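Local coordinates for STIL N-terminal domain-containing protein (Trichoplax adhaerens, PDB 5OI9), which probably takes part in centriole assembly as a STIL-family protein, whose N-terminal domain is likely to bind CEP85 and so support PLK4 activation, at residues 69-73 with 107-111; 47-51 with 89-93; 165-171 with 185-191; 325-329 with 344-349. All blocks are in the same frame, centred on the assembly; numbering follows the deposited sequence. Where two conformers were deposited one is given.

Contact 1: 69-73 with 107-111; sequences QKFFL and LHVPT
Phe-72 of strand 69-79 lies between His-108 of the short strand 108-109 and Pro-110 just after it, with an offset aromatic pair on one side of its ring and a CH-pi contact on the other, beside strand 85-97 of the large mixed sheet. Strands 69-79 and 108-109 both border 85-97 and do not pair with each other, so side chains meet here. The rings of Phe-72 and His-108 come from opposite directions, near parallel (18°) but strongly offset, with little overlap and centroids 4.7 Å apart. Phe-72 CE2 sits over one face of the imidazole, toward its rim, 3.4 Å from His-108 CD2. His-108 swings its ring across to the strand, CG trans to N (chi1 -177°), bringing NE2 to 3.0 Å from Lys-70 O. Pro-110 CG stands over the centre of the Phe-72 ring, 4.0 Å from the centroid. Cutting Phe-72 back to alanine is likely to open a gap between imidazole and pyrrolidine and take away the ring that packs on the His-108 face. Ile-119 of strand 118-126 also packs on Phe-72 and Pro-110. At the edge of the phenyl ring, in its plane, His-108 O lies 3.5 Å from Phe-72 CZ.

Contact 2: 47-51 with 89-93; sequences CLRLA and IDRFD
Helix-on-sheet packing brings Cys-47, Leu-50 and Ala-51 of helix 45-61 against strand 85-97 at a classic beta bulge, where Asp-90 and Arg-91 both face Leu-74 of the neighbouring strand. The helix segment runs nearly parallel to the strand segment, 17° between their directions, with the axes 7.2 Å apart at closest approach. Phe-92 and Cys-47 carry most of the contact. A chi1 of 165° turns the Phe-92 ring away from its own backbone nitrogen and lays one face on the last residues of the helix segment. Ala-51 CA makes a CH-pi contact over that face, 3.7 Å from the ring centroid and 17° off the normal, while Ala-51 CB meets Phe-92 CD1 at 3.5 Å. The Leu-50 carbonyl oxygen stands over the same face toward the rim; this oxygen also accepts a hydrogen bond from the hydroxyl of Ser-54. Leu-50 itself touches with CB, 4.1 Å from Phe-92 CD2. Phe-71 meets the Phe-92 ring edge-to-face. Replacing Phe-92 by a serine would probably strip Ala-51 of its aromatic cover and deprive Phe-71 of its ring partner. Nearer the start of the helix, Cys-47 fits against the bulge by its short side chain, with CB 3.7 Å from the carbonyl carbon of Asp-90. Beside the bulge Arg-91 NE makes a salt bridge to Asp-90 OD1, which lies at the edge of the guanidinium, and NH2 makes another to Asp-117. Cys-47 SG ends near the CG2 methyl of Ile-89, 4.3 Å away.

Contact 3: 165-171 with 185-191; sequences MLSLKIH and VTSGVVV
Met-165, a selenomethionine, touches with its backbone: its O lies 3.7 Å from Val-191 CG1. Leu-166 follows, just ahead of strand 167-176, its CB 3.8 Å from Val-191 CG2, while its CA-H points at the carbonyl oxygen of Val-190. At Ser-167 the regular pairing begins: its N-H bonds to Val-190 O, and its own oxygen accepts the N-H of Val-190. On the same face Ser-167 CB presses on Val-190 CG2 at 3.6 Å. Leu-168, a non-hydrogen-bonded partner of Val-189, turns to the other face; with chi1 -177° its CG lies beside its own carbonyl carbon, and CD1 reaches back across to 3.8 Å from Val-189 CB. Lys-169 N donates to Gly-188 O at 2.8 Å. No side chain stands opposite it, and the lysine chain leads away from the strand. Ile-170 pairs with Ser-187 and sends CG2 obliquely to Val-185 CG1, 3.7 Å away. His-171 closes the series with Thr-186, its N donating to Thr-186 O and its O accepting from Thr-186 N; its ring stacks on Phe-137. Leu-168 and Ile-170 face Ile-120 of strand 118-126, whereas Ser-167 and Lys-169 face helix 139-155. Six main-chain bonds, two in each of three hydrogen-bonded pairs that alternate with non-hydrogen-bonded ones, make the ladder of an antiparallel beta hairpin, here set inside the large mixed sheet.

Contact 4: 325-329 with 344-349; sequences CQASD and MRLQLV
Leu-346 and Leu-348 both hold CG anti to the carbonyl carbon (chi1 -67° and -70°), and these torsions carry their methyls across to Ala-327. Leu-346 CD2 comes to 4.2 Å from Ala-327 CB, and Leu-348 CD1 to 4.1 Å, so both leucine branches touch the one methyl. Ala-327 CB also presses on the backbone oxygen of Gln-347, 3.5 Å away. Selenomethionine Met-344 runs out extended beyond CG and lays its terminal CE alongside Asp-329, 3.5 Å from Asp-329 CB; Leu-346 CD2 touches that same CB from its own strand. At the other end Cys-325 SG lies 3.9 Å from Leu-348 CB and close to the backbone of Val-349. The strand segments run antiparallel, 156° between their directions, but 6.6 Å apart at closest approach, and no hydrogen bond joins them. Each pairs with a different neighbour: 322-334 with strand 180-192, and 343-348 with strand 39-44. Asn-356 comes in from a loop, its side chain bonding to Gln-347 O and Val-349 N. Apolar side chains thus bridge two end strands of the sheet, which curls round to bring them together without pairing. Since no directed bond spans the segments, their spacing probably depends on the fit of the leucine and alanine methyls, the cysteine sulfur and the methyl end of Met-344, with the main-chain polar atoms largely served by the strands alongside.

Overall arrangement
All four contacts reach the same curled mixed sheet, but in different ways. Contact 3 is the buried one and the only one stitched by main-chain hydrogen bonds; the others are partly buried and rely on side chains. Contacts 3 and 4 share a strand boundary, Ser-187 N bonding to Ala-327 O, so strand 322-334 extends the sheet beyond the hairpin. Contacts 1 and 2 are joined by Phe-72 O with Asp-93 N and by Thr-111 with Asp-93. Contact 1 rests on two rings and a proline; contact 2 sets one ring and a cysteine against each other's segments; contact 4 uses aliphatic and sulfur groups. Ile-170 of contact 3 touches Leu-73 of contact 1 and Ile-89 of contact 2, linking the apolar interior.

Contact 1: 69-73 with 107-111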
loop_
_atom_site.group_PDB
_atom_site.type_symbol
_atom_site.label_atom_id
_atom_site.label_comp_id
_atom_site.label_asym_id
_atom_site.label_seq_id
_atom_site.Cartn_x
_atom_site.Cartn_y
_atom_site.Cartn_z
ATOM N N GLN A 69 13.086 -0.243 22.524
ATOM C CA GLN A 69 12.512 1.061 22.240
ATOM C C GLN A 69 11.573 0.984 21.042
ATOM O O GLN A 69 11.778 0.204 20.109
ATOM C CB GLN A 69 13.610 2.094 21.978
ATOM C CG GLN A 69 14.426 2.460 23.205
ATOM C CD GLN A 69 15.773 1.760 23.248
ATOM O OE1 GLN A 69 15.978 0.743 22.588
ATOM N NE2 GLN A 69 16.703 2.314 24.014
ATOM N N LYS A 70 10.533 1.815 21.075
ATOM C CA LYS A 70 9.517 1.862 20.028
ATOM C C LYS A 70 9.574 3.228 19.359
ATOM O O LYS A 70 9.242 4.243 19.983
ATOM C CB LYS A 70 8.126 1.602 20.603
ATOM C CG LYS A 70 7.962 0.255 21.275
ATOM C CD LYS A 70 8.001 -0.880 20.268
ATOM C CE LYS A 70 7.589 -2.195 20.912
ATOM N NZ LYS A 70 7.503 -3.291 19.908
ATOM N N PHE A 71 9.983 3.256 18.091
ATOM C CA PHE A 71 10.007 4.496 17.326
ATOM C C PHE A 71 9.255 4.333 16.013
ATOM O O PHE A 71 8.595 3.314 15.787
ATOM C CB PHE A 71 11.444 4.940 17.030
ATOM C CG PHE A 71 12.295 5.129 18.251
ATOM C CD1 PHE A 71 11.997 6.114 19.178
ATOM C CD2 PHE A 71 13.413 4.337 18.457
ATOM C CE1 PHE A 71 12.788 6.295 20.297
ATOM C CE2 PHE A 71 14.210 4.514 19.573
ATOM C CZ PHE A 71 13.897 5.493 20.495
ATOM N N PHE A 72 9.363 5.330 15.137
ATOM C CA PHE A 72 8.831 5.248 13.786
ATOM C C PHE A 72 9.903 5.661 12.791
ATOM O O PHE A 72 10.697 6.568 13.058
ATOM C CB PHE A 72 7.590 6.142 13.599
ATOM C CG PHE A 72 6.406 5.728 14.423
ATOM C CD1 PHE A 72 5.607 4.669 14.027
ATOM C CD2 PHE A 72 6.086 6.403 15.590
ATOM C CE1 PHE A 72 4.514 4.284 14.782
ATOM C CE2 PHE A 72 4.995 6.024 16.350
ATOM C CZ PHE A 72 4.207 4.963 15.946
ATOM N N LEU A 73 9.931 4.977 11.656
ATOM C CA LEU A 73 10.576 5.485 10.458
ATOM C C LEU A 73 9.492 5.970 9.504
ATOM O O LEU A 73 8.383 5.431 9.475
ATOM C CB LEU A 73 11.441 4.413 9.790
ATOM C CG LEU A 73 12.671 3.946 10.577
ATOM C CD1 LEU A 73 13.467 2.920 9.790
ATOM C CD2 LEU A 73 13.553 5.130 10.955
ATOM N N LEU A 107 -1.463 6.081 23.761
ATOM C CA LEU A 107 -1.142 5.512 22.460
ATOM C C LEU A 107 0.110 6.181 21.907
ATOM O O LEU A 107 0.408 7.338 22.218
ATOM C CB LEU A 107 -2.319 5.662 21.483
ATOM C CG LEU A 107 -2.175 5.025 20.097
ATOM C CD1 LEU A 107 -1.821 3.548 20.213
ATOM C CD2 LEU A 107 -3.440 5.213 19.273
ATOM N N HIS A 108 0.837 5.433 21.080
ATOM C CA HIS A 108 2.109 5.852 20.501
ATOM C C HIS A 108 1.903 6.124 19.015
ATOM O O HIS A 108 1.578 5.206 18.253
ATOM C CB HIS A 108 3.167 4.769 20.725
ATOM C CG HIS A 108 4.533 5.126 20.222
ATOM N ND1 HIS A 108 5.209 6.253 20.634
ATOM C CD2 HIS A 108 5.357 4.487 19.358
ATOM C CE1 HIS A 108 6.386 6.301 20.036
ATOM N NE2 HIS A 108 6.501 5.241 19.257
ATOM N N VAL A 109 2.084 7.378 18.608
ATOM C CA VAL A 109 1.798 7.808 17.238
ATOM C C VAL A 109 2.923 8.706 16.746
ATOM O O VAL A 109 3.685 9.268 17.545
ATOM C CB VAL A 109 0.448 8.552 17.140
ATOM C CG1 VAL A 109 -0.709 7.616 17.463
ATOM C CG2 VAL A 109 0.440 9.769 18.057
ATOM N N PRO A 110 3.059 8.854 15.425
ATOM C CA PRO A 110 4.092 9.749 14.887
ATOM C C PRO A 110 3.870 11.197 15.303
ATOM O O PRO A 110 2.781 11.597 15.721
ATOM C CB PRO A 110 3.956 9.582 13.369
ATOM C CG PRO A 110 3.331 8.249 13.189
ATOM C CD PRO A 110 2.405 8.075 14.357
ATOM N N THR A 111 4.936 11.991 15.172
ATOM C CA THR A 111 4.885 13.396 15.566
ATOM C C THR A 111 3.865 14.164 14.733
ATOM O O THR A 111 2.890 14.707 15.265
ATOM C CB THR A 111 6.271 14.030 15.436
ATOM O OG1 THR A 111 7.148 13.482 16.428
ATOM C CG2 THR A 111 6.188 15.541 15.615
#

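Contact 2: 47-51 with 89-93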
loop_
_atom_site.group_PDB
_atom_site.type_symbol
_atom_site.label_atom_id
_atom_site.label_comp_id
_atom_site.label_asym_id
_atom_site.label_seq_id
_atom_site.Cartn_x
_atom_site.Cartn_y
_atom_site.Cartn_z
ATOM N N CYS A 47 19.064 8.258 8.618
ATOM C CA CYS A 47 17.925 8.067 9.511
ATOM C C CYS A 47 18.159 6.897 10.457
ATOM O O CYS A 47 17.712 6.937 11.608
ATOM C CB CYS A 47 16.619 7.910 8.714
ATOM S SG CYS A 47 16.306 6.327 7.883
ATOM N N LEU A 48 18.888 5.869 10.013
ATOM C CA LEU A 48 19.313 4.817 10.934
ATOM C C LEU A 48 20.260 5.365 11.996
ATOM O O LEU A 48 20.188 4.966 13.165
ATOM C CB LEU A 48 19.982 3.676 10.167
ATOM C CG LEU A 48 19.087 2.803 9.286
ATOM C CD1 LEU A 48 19.927 1.827 8.477
ATOM C CD2 LEU A 48 18.062 2.058 10.130
ATOM N N ARG A 49 21.157 6.276 11.609
ATOM C CA ARG A 49 22.071 6.868 12.581
ATOM C C ARG A 49 21.315 7.705 13.608
ATOM O O ARG A 49 21.623 7.657 14.804
ATOM C CB ARG A 49 23.128 7.712 11.868
ATOM C CG ARG A 49 24.161 8.328 12.806
ATOM C CD ARG A 49 25.159 9.201 12.058
ATOM N NE ARG A 49 26.023 8.423 11.175
ATOM C CZ ARG A 49 27.170 7.867 11.553
ATOM N NH1 ARG A 49 27.595 8.000 12.801
ATOM N NH2 ARG A 49 27.892 7.175 10.681
ATOM N N LEU A 50 20.316 8.473 13.160
ATOM C CA LEU A 50 19.485 9.227 14.094
ATOM C C LEU A 50 18.687 8.296 14.999
ATOM O O LEU A 50 18.548 8.558 16.199
ATOM C CB LEU A 50 18.546 10.160 13.331
ATOM C CG LEU A 50 19.172 11.297 12.525
ATOM C CD1 LEU A 50 18.106 12.005 11.707
ATOM C CD2 LEU A 50 19.883 12.279 13.441
ATOM N N ALA A 51 18.155 7.206 14.440
ATOM C CA ALA A 51 17.410 6.246 15.248
ATOM C C ALA A 51 18.299 5.627 16.318
ATOM O O ALA A 51 17.910 5.532 17.489
ATOM C CB ALA A 51 16.809 5.160 14.355
ATOM N N ILE A 89 12.754 5.061 2.623
ATOM C CA ILE A 89 12.727 5.402 4.041
ATOM C C ILE A 89 13.905 6.319 4.338
ATOM O O ILE A 89 15.066 5.921 4.178
ATOM C CB ILE A 89 12.776 4.141 4.920
ATOM C CG1 ILE A 89 11.630 3.194 4.562
ATOM C CG2 ILE A 89 12.734 4.513 6.393
ATOM C CD1 ILE A 89 11.598 1.929 5.397
ATOM N N ASP A 90 13.615 7.547 4.788
ATOM C CA ASP A 90 14.674 8.526 5.005
ATOM C C ASP A 90 14.435 9.439 6.205
ATOM O O ASP A 90 15.145 10.441 6.348
ATOM C CB ASP A 90 14.868 9.387 3.750
ATOM C CG ASP A 90 13.658 10.249 3.437
ATOM O OD1 ASP A 90 12.536 9.875 3.846
ATOM O OD2 ASP A 90 13.825 11.299 2.784
ATOM N N ARG A 91 13.474 9.133 7.074
ATOM C CA ARG A 91 13.167 10.001 8.202
ATOM C C ARG A 91 12.948 9.171 9.457
ATOM O O ARG A 91 12.210 8.182 9.431
ATOM C CB ARG A 91 11.928 10.857 7.922
ATOM C CG ARG A 91 12.184 12.046 7.017
ATOM C CD ARG A 91 10.872 12.638 6.552
ATOM N NE ARG A 91 10.174 11.724 5.655
ATOM C CZ ARG A 91 8.853 11.643 5.552
ATOM N NH1 ARG A 91 8.078 12.415 6.304
ATOM N NH2 ARG A 91 8.305 10.780 4.705
ATOM N N PHE A 92 13.590 9.583 10.544
ATOM C CA PHE A 92 13.373 9.000 11.858
ATOM C C PHE A 92 12.443 9.896 12.664
ATOM O O PHE A 92 12.528 11.125 12.589
ATOM C CB PHE A 92 14.695 8.813 12.604
ATOM C CG PHE A 92 14.531 8.553 14.073
ATOM C CD1 PHE A 92 14.087 7.322 14.527
ATOM C CD2 PHE A 92 14.818 9.541 15.002
ATOM C CE1 PHE A 92 13.934 7.081 15.877
ATOM C CE2 PHE A 92 14.666 9.305 16.354
ATOM C CZ PHE A 92 14.225 8.074 16.794
ATOM N N ASP A 93 11.558 9.275 13.433
ATOM C CA ASP A 93 10.578 10.007 14.225
ATOM C C ASP A 93 10.354 9.282 15.545
ATOM O O ASP A 93 9.827 8.161 15.558
ATOM C CB ASP A 93 9.266 10.148 13.449
ATOM C CG ASP A 93 8.234 10.984 14.183
ATOM O OD1 ASP A 93 8.590 11.647 15.182
ATOM O OD2 ASP A 93 7.060 10.977 13.758
#

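Contact 3: 165-171 with 185-191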
loop_
_atom_site.group_PDB
_atom_site.type_symbol
_atom_site.label_atom_id
_atom_site.label_comp_id
_atom_site.label_asym_id
_atom_site.label_seq_id
_atom_site.Cartn_x
_atom_site.Cartn_y
_atom_site.Cartn_z
HETATM N N MSE A 165 -2.357 -0.777 1.485
HETATM C CA MSE A 165 -2.317 -2.153 0.996
HETATM C C MSE A 165 -1.135 -2.956 1.533
HETATM O O MSE A 165 -0.992 -4.132 1.216
HETATM C CB MSE A 165 -2.275 -2.170 -0.534
HETATM C CG MSE A 165 -3.432 -1.445 -1.175
HETATM SE SE MSE A 165 -5.115 -2.211 -0.589
HETATM C CE MSE A 165 -6.199 -0.594 -0.709
ATOM N N LEU A 166 -0.280 -2.323 2.333
ATOM C CA LEU A 166 0.867 -3.020 2.900
ATOM C C LEU A 166 1.145 -2.499 4.302
ATOM O O LEU A 166 0.891 -1.331 4.611
ATOM C CB LEU A 166 2.114 -2.875 2.017
ATOM C CG LEU A 166 2.553 -1.470 1.602
ATOM C CD1 LEU A 166 3.584 -0.910 2.572
ATOM C CD2 LEU A 166 3.097 -1.490 0.184
ATOM N N SER A 167 1.657 -3.387 5.152
ATOM C CA SER A 167 2.064 -3.038 6.508
ATOM C C SER A 167 3.511 -3.469 6.689
ATOM O O SER A 167 3.819 -4.663 6.615
ATOM C CB SER A 167 1.163 -3.698 7.554
ATOM O OG SER A 167 1.597 -3.379 8.863
ATOM N N LEU A 168 4.388 -2.500 6.924
ATOM C CA LEU A 168 5.827 -2.712 6.959
ATOM C C LEU A 168 6.357 -2.377 8.345
ATOM O O LEU A 168 5.983 -1.352 8.923
ATOM C CB LEU A 168 6.514 -1.847 5.895
ATOM C CG LEU A 168 8.023 -1.961 5.697
ATOM C CD1 LEU A 168 8.384 -3.304 5.076
ATOM C CD2 LEU A 168 8.520 -0.814 4.832
ATOM N N LYS A 169 7.220 -3.244 8.875
ATOM C CA LYS A 169 7.819 -3.054 10.190
ATOM C C LYS A 169 9.310 -3.346 10.101
ATOM O O LYS A 169 9.763 -4.077 9.217
ATOM C CB LYS A 169 7.167 -3.956 11.250
ATOM C CG LYS A 169 5.665 -3.775 11.386
ATOM C CD LYS A 169 5.054 -4.855 12.262
ATOM C CE LYS A 169 5.488 -4.710 13.711
ATOM N NZ LYS A 169 4.947 -3.467 14.326
ATOM N N ILE A 170 10.073 -2.768 11.028
ATOM C CA ILE A 170 11.520 -2.954 11.072
ATOM C C ILE A 170 11.943 -3.259 12.503
ATOM O O ILE A 170 11.524 -2.573 13.440
ATOM C CB ILE A 170 12.278 -1.724 10.536
ATOM C CG1 ILE A 170 12.000 -1.539 9.045
ATOM C CG2 ILE A 170 13.776 -1.875 10.766
ATOM C CD1 ILE A 170 12.720 -0.364 8.433
ATOM N N HIS A 171 12.763 -4.295 12.665
ATOM C CA HIS A 171 13.454 -4.594 13.914
ATOM C C HIS A 171 14.937 -4.303 13.728
ATOM O O HIS A 171 15.551 -4.782 12.767
ATOM C CB HIS A 171 13.264 -6.056 14.329
ATOM C CG HIS A 171 11.843 -6.435 14.605
ATOM N ND1 HIS A 171 11.407 -7.742 14.580
ATOM C CD2 HIS A 171 10.762 -5.685 14.919
ATOM C CE1 HIS A 171 10.117 -7.780 14.863
ATOM N NE2 HIS A 171 9.701 -6.545 15.073
ATOM N N VAL A 185 19.514 -4.824 10.718
ATOM C CA VAL A 185 18.209 -4.301 10.332
ATOM C C VAL A 185 17.417 -5.432 9.692
ATOM O O VAL A 185 17.827 -5.982 8.665
ATOM C CB VAL A 185 18.344 -3.109 9.371
ATOM C CG1 VAL A 185 16.974 -2.558 9.004
ATOM C CG2 VAL A 185 19.222 -2.030 9.975
ATOM N N THR A 186 16.293 -5.790 10.305
ATOM C CA THR A 186 15.361 -6.765 9.752
ATOM C C THR A 186 14.053 -6.058 9.425
ATOM O O THR A 186 13.527 -5.307 10.253
ATOM C CB THR A 186 15.108 -7.918 10.729
ATOM O OG1 THR A 186 16.324 -8.645 10.945
ATOM C CG2 THR A 186 14.053 -8.864 10.176
ATOM N N SER A 187 13.533 -6.296 8.222
ATOM C CA SER A 187 12.307 -5.666 7.750
ATOM C C SER A 187 11.293 -6.739 7.382
ATOM O O SER A 187 11.625 -7.694 6.673
ATOM C CB SER A 187 12.577 -4.769 6.541
ATOM O OG SER A 187 12.960 -5.540 5.414
ATOM N N GLY A 188 10.063 -6.574 7.854
ATOM C CA GLY A 188 8.994 -7.497 7.531
ATOM C C GLY A 188 7.786 -6.753 7.003
ATOM O O GLY A 188 7.506 -5.620 7.395
ATOM N N VAL A 189 7.068 -7.412 6.095
ATOM C CA VAL A 189 5.913 -6.818 5.432
ATOM C C VAL A 189 4.803 -7.858 5.331
ATOM O O VAL A 189 5.058 -9.063 5.264
ATOM C CB VAL A 189 6.280 -6.271 4.031
ATOM C CG1 VAL A 189 6.554 -7.413 3.058
ATOM C CG2 VAL A 189 5.189 -5.350 3.500
ATOM N N VAL A 190 3.561 -7.381 5.344
ATOM C CA VAL A 190 2.395 -8.198 5.036
ATOM C C VAL A 190 1.574 -7.476 3.977
ATOM O O VAL A 190 1.385 -6.257 4.047
ATOM C CB VAL A 190 1.535 -8.501 6.285
ATOM C CG1 VAL A 190 2.283 -9.411 7.238
ATOM C CG2 VAL A 190 1.128 -7.219 6.990
ATOM N N VAL A 191 1.119 -8.225 2.980
ATOM C CA VAL A 191 0.295 -7.691 1.896
ATOM C C VAL A 191 -0.870 -8.646 1.673
ATOM O O VAL A 191 -0.671 -9.869 1.719
ATOM C CB VAL A 191 1.121 -7.504 0.612
ATOM C CG1 VAL A 191 0.229 -7.093 -0.550
ATOM C CG2 VAL A 191 2.220 -6.477 0.829
#

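Contact 4: 325-329 with 344-349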
loop_
_atom_site.group_PDB
_atom_site.type_symbol
_atom_site.label_atom_id
_atom_site.label_comp_id
_atom_site.label_asym_id
_atom_site.label_seq_id
_atom_site.Cartn_x
_atom_site.Cartn_y
_atom_site.Cartn_z
ATOM N N CYS A 325 6.933 -11.904 4.284
ATOM C CA CYS A 325 8.298 -12.411 4.398
ATOM C C CYS A 325 9.169 -11.355 5.058
ATOM O O CYS A 325 8.697 -10.250 5.352
ATOM C CB CYS A 325 8.883 -12.787 3.038
ATOM S SG CYS A 325 9.510 -11.396 2.084
ATOM N N GLN A 326 10.437 -11.678 5.298
ATOM C CA GLN A 326 11.348 -10.723 5.901
ATOM C C GLN A 326 12.675 -10.743 5.159
ATOM O O GLN A 326 13.006 -11.695 4.446
ATOM C CB GLN A 326 11.571 -11.011 7.388
ATOM C CG GLN A 326 12.322 -12.298 7.657
ATOM C CD GLN A 326 12.841 -12.381 9.078
ATOM O OE1 GLN A 326 12.072 -12.334 10.038
ATOM N NE2 GLN A 326 14.158 -12.495 9.221
ATOM N N ALA A 327 13.427 -9.661 5.335
ATOM C CA ALA A 327 14.781 -9.547 4.821
ATOM C C ALA A 327 15.620 -8.815 5.856
ATOM O O ALA A 327 15.102 -8.020 6.643
ATOM C CB ALA A 327 14.822 -8.813 3.475
ATOM N N SER A 328 16.918 -9.101 5.864
ATOM C CA SER A 328 17.790 -8.503 6.860
ATOM C C SER A 328 19.187 -8.332 6.288
ATOM O O SER A 328 19.602 -9.057 5.380
ATOM C CB SER A 328 17.844 -9.340 8.146
ATOM O OG SER A 328 18.308 -10.650 7.886
ATOM N N ASP A 329 19.901 -7.353 6.834
ATOM C CA ASP A 329 21.277 -7.091 6.452
ATOM C C ASP A 329 21.932 -6.298 7.572
ATOM O O ASP A 329 21.257 -5.612 8.344
ATOM C CB ASP A 329 21.350 -6.337 5.119
ATOM C CG ASP A 329 22.736 -6.363 4.502
ATOM O OD1 ASP A 329 23.687 -6.819 5.173
ATOM O OD2 ASP A 329 22.871 -5.930 3.337
HETATM N N MSE A 344 20.767 1.681 2.443
HETATM C CA MSE A 344 20.705 0.233 2.457
HETATM C C MSE A 344 19.460 -0.227 1.695
HETATM O O MSE A 344 18.372 0.308 1.896
HETATM C CB MSE A 344 20.701 -0.251 3.902
HETATM C CG MSE A 344 20.116 -1.613 4.146
HETATM SE SE MSE A 344 19.843 -1.833 6.070
HETATM C CE MSE A 344 19.347 -3.686 6.084
ATOM N N ARG A 345 19.632 -1.197 0.801
ATOM C CA ARG A 345 18.539 -1.729 -0.001
ATOM C C ARG A 345 18.210 -3.145 0.446
ATOM O O ARG A 345 19.101 -3.995 0.530
ATOM C CB ARG A 345 18.876 -1.718 -1.497
ATOM C CG ARG A 345 17.828 -2.434 -2.344
ATOM C CD ARG A 345 17.862 -2.007 -3.803
ATOM N NE ARG A 345 17.562 -0.587 -3.976
ATOM C CZ ARG A 345 17.262 -0.021 -5.142
ATOM N NH1 ARG A 345 17.209 -0.750 -6.247
ATOM N NH2 ARG A 345 17.008 1.279 -5.203
ATOM N N LEU A 346 16.935 -3.385 0.736
ATOM C CA LEU A 346 16.415 -4.707 1.053
ATOM C C LEU A 346 15.396 -5.113 -0.001
ATOM O O LEU A 346 14.591 -4.288 -0.450
ATOM C CB LEU A 346 15.772 -4.735 2.443
ATOM C CG LEU A 346 16.718 -4.550 3.628
ATOM C CD1 LEU A 346 15.944 -4.374 4.927
ATOM C CD2 LEU A 346 17.673 -5.733 3.725
ATOM N N GLN A 347 15.440 -6.382 -0.395
ATOM C CA GLN A 347 14.532 -6.947 -1.385
ATOM C C GLN A 347 13.593 -7.924 -0.692
ATOM O O GLN A 347 14.047 -8.830 0.016
ATOM C CB GLN A 347 15.315 -7.659 -2.493
ATOM C CG GLN A 347 16.337 -6.782 -3.205
ATOM C CD GLN A 347 15.708 -5.874 -4.245
ATOM O OE1 GLN A 347 15.418 -6.301 -5.362
ATOM N NE2 GLN A 347 15.499 -4.613 -3.883
ATOM N N LEU A 348 12.291 -7.737 -0.883
ATOM C CA LEU A 348 11.285 -8.583 -0.246
ATOM C C LEU A 348 10.380 -9.159 -1.326
ATOM O O LEU A 348 9.641 -8.419 -1.984
ATOM C CB LEU A 348 10.470 -7.800 0.792
ATOM C CG LEU A 348 11.164 -7.372 2.095
ATOM C CD1 LEU A 348 12.108 -6.198 1.876
ATOM C CD2 LEU A 348 10.158 -7.032 3.188
ATOM N N VAL A 349 10.449 -10.474 -1.516
ATOM C CA VAL A 349 9.545 -11.193 -2.411
ATOM C C VAL A 349 8.720 -12.143 -1.550
ATOM O O VAL A 349 9.064 -13.327 -1.421
ATOM C CB VAL A 349 10.310 -11.938 -3.518
ATOM C CG1 VAL A 349 9.343 -12.609 -4.484
ATOM C CG2 VAL A 349 11.229 -10.982 -4.266
#